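Local coordinates for protein peptide amidase (Stenotrophomonas maltophilia, PDB 1M22) that probably hydrolyses amide bonds as a member of the amidase signature family, with peptide amides as its likely substrates, at residues 213-218 / 335-340. Residues are numbered along the deposited sequence; the frame is centred on the assembly and turned at random.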
# COMPACT_ATOMS: atom_id res chain seq x y z
N GLY A 213 -13.51 -8.81 0.18
CA GLY A 213 -12.99 -9.16 1.48
C GLY A 213 -12.15 -8.08 2.13
O GLY A 213 -11.40 -8.36 3.06
N ILE A 214 -12.26 -6.85 1.64
CA ILE A 214 -11.52 -5.73 2.22
C ILE A 214 -12.49 -4.66 2.72
O ILE A 214 -13.40 -4.27 1.99
CB ILE A 214 -10.57 -5.08 1.18
CG1 ILE A 214 -9.61 -6.13 0.60
CG2 ILE A 214 -9.79 -3.94 1.83
CD1 ILE A 214 -8.68 -5.58 -0.46
N ILE A 215 -12.31 -4.21 3.96
CA ILE A 215 -13.16 -3.15 4.51
C ILE A 215 -12.87 -1.99 3.57
O ILE A 215 -11.73 -1.54 3.44
CB ILE A 215 -12.78 -2.81 5.96
CG1 ILE A 215 -13.04 -4.04 6.84
CG2 ILE A 215 -13.58 -1.61 6.45
CD1 ILE A 215 -12.71 -3.84 8.30
N PRO A 216 -13.90 -1.47 2.91
CA PRO A 216 -13.72 -0.38 1.95
C PRO A 216 -13.86 1.07 2.36
O PRO A 216 -14.16 1.42 3.50
CB PRO A 216 -14.77 -0.71 0.91
CG PRO A 216 -15.95 -1.07 1.81
CD PRO A 216 -15.30 -1.95 2.89
N ILE A 217 -13.60 1.91 1.36
CA ILE A 217 -13.82 3.34 1.45
C ILE A 217 -14.51 3.63 0.11
O ILE A 217 -15.69 3.96 0.09
CB ILE A 217 -12.55 4.21 1.53
CG1 ILE A 217 -11.86 4.04 2.88
CG2 ILE A 217 -12.95 5.69 1.37
CD1 ILE A 217 -10.61 4.89 3.04
N SER A 218 -13.79 3.42 -0.99
CA SER A 218 -14.31 3.72 -2.33
C SER A 218 -14.16 2.62 -3.38
O SER A 218 -13.04 2.19 -3.68
CB SER A 218 -13.62 4.99 -2.83
OG SER A 218 -13.80 5.19 -4.22
N GLU A 335 -21.55 -0.44 4.48
CA GLU A 335 -22.75 -1.16 4.89
C GLU A 335 -22.90 -2.45 4.09
O GLU A 335 -23.35 -3.46 4.64
CB GLU A 335 -23.98 -0.24 4.75
CG GLU A 335 -23.82 1.05 5.56
CD GLU A 335 -25.13 1.77 5.84
OE1 GLU A 335 -26.00 1.82 4.95
OE2 GLU A 335 -25.27 2.31 6.96
N ARG A 336 -22.50 -2.45 2.82
CA ARG A 336 -22.58 -3.67 2.02
C ARG A 336 -21.60 -4.69 2.62
O ARG A 336 -21.93 -5.87 2.74
CB ARG A 336 -22.21 -3.40 0.56
CG ARG A 336 -22.22 -4.65 -0.33
CD ARG A 336 -22.13 -4.30 -1.81
NE ARG A 336 -20.83 -3.72 -2.18
CZ ARG A 336 -19.71 -4.41 -2.31
NH1 ARG A 336 -19.70 -5.72 -2.10
NH2 ARG A 336 -18.58 -3.80 -2.65
N TYR A 337 -20.41 -4.23 2.98
CA TYR A 337 -19.41 -5.12 3.57
C TYR A 337 -19.91 -5.71 4.89
O TYR A 337 -19.78 -6.92 5.12
CB TYR A 337 -18.09 -4.35 3.79
CG TYR A 337 -17.06 -5.10 4.61
CD1 TYR A 337 -17.17 -5.17 6.00
CD2 TYR A 337 -16.01 -5.78 4.00
CE1 TYR A 337 -16.26 -5.88 6.76
CE2 TYR A 337 -15.09 -6.51 4.76
CZ TYR A 337 -15.23 -6.55 6.14
OH TYR A 337 -14.35 -7.27 6.91
N PHE A 338 -20.49 -4.87 5.75
CA PHE A 338 -21.00 -5.36 7.03
C PHE A 338 -22.04 -6.46 6.83
O PHE A 338 -22.07 -7.44 7.56
CB PHE A 338 -21.65 -4.23 7.84
CG PHE A 338 -20.68 -3.26 8.47
CD1 PHE A 338 -19.37 -3.63 8.76
CD2 PHE A 338 -21.10 -1.98 8.84
CE1 PHE A 338 -18.50 -2.74 9.40
CE2 PHE A 338 -20.25 -1.09 9.48
CZ PHE A 338 -18.94 -1.47 9.76
N ASN A 339 -22.90 -6.27 5.83
CA ASN A 339 -23.95 -7.24 5.54
C ASN A 339 -23.40 -8.53 4.93
O ASN A 339 -23.75 -9.62 5.35
CB ASN A 339 -24.98 -6.62 4.59
CG ASN A 339 -26.02 -7.63 4.12
OD1 ASN A 339 -25.76 -8.43 3.22
ND2 ASN A 339 -27.20 -7.59 4.73
N THR A 340 -22.53 -8.38 3.94
CA THR A 340 -21.93 -9.51 3.25
C THR A 340 -21.17 -10.46 4.19
O THR A 340 -21.27 -11.68 4.06
CB THR A 340 -20.95 -9.03 2.15
OG1 THR A 340 -21.67 -8.26 1.18
CG2 THR A 340 -20.29 -10.22 1.46
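The phenol oxygen of Tyr337 hydrogen-bonds with OD1 of Asn90, while on the side of 213-218 it meets only hydrocarbon: Tyr337 OH lies 3.5 Å from CG1 of Ile215 and 4.0 Å from its CD1. The two segments thus meet by packing around one buried ring. CG1 of Ile215 stands over a face of that ring, 3.9 Å from the centroid and 30° off the normal, which meets the definition of a CH-pi contact. The displacement is toward the phenol end, as the closest approach shows, 3.4 Å from Ile215 CG1 to Tyr337 CZ. Because Ile215 carries CG1 beside its backbone N (chi1 -64°), this branch, and not CG2, covers the tyrosine. At the root of the ring Pro216 takes over, its CD 3.8 Å from Tyr337 CB. Main-chain atoms complete the fit: the carbonyl oxygen Ile214 O approaches Tyr337 CD2 obliquely at 3.6 Å, and Gly213 C sits at the edge, near the ring plane, 4.2 Å from Tyr337 CE2. On the helix side, CG of Tyr337 is anti to the backbone N (chi1 170°), and the side chain reaches from the last turns of helix 319-340 to the loop between strands 200-203 and 223-228. Phe106 and His341 also pack on the tyrosine. Backbone hydrogen bonds join Gly213 to Asn90 and Ile215 to Asn88, so Asn90 is tied to both segments, and the side chain of Ile214 comes about 7 Å from that of the active-site residue Lys86. The chemistry is therefore divided: apolar and CH-pi packing supplies the direct contact, while the one polar group of the tyrosine is satisfied by Asn90, linking helix and loop indirectly through the chain that follows Lys86.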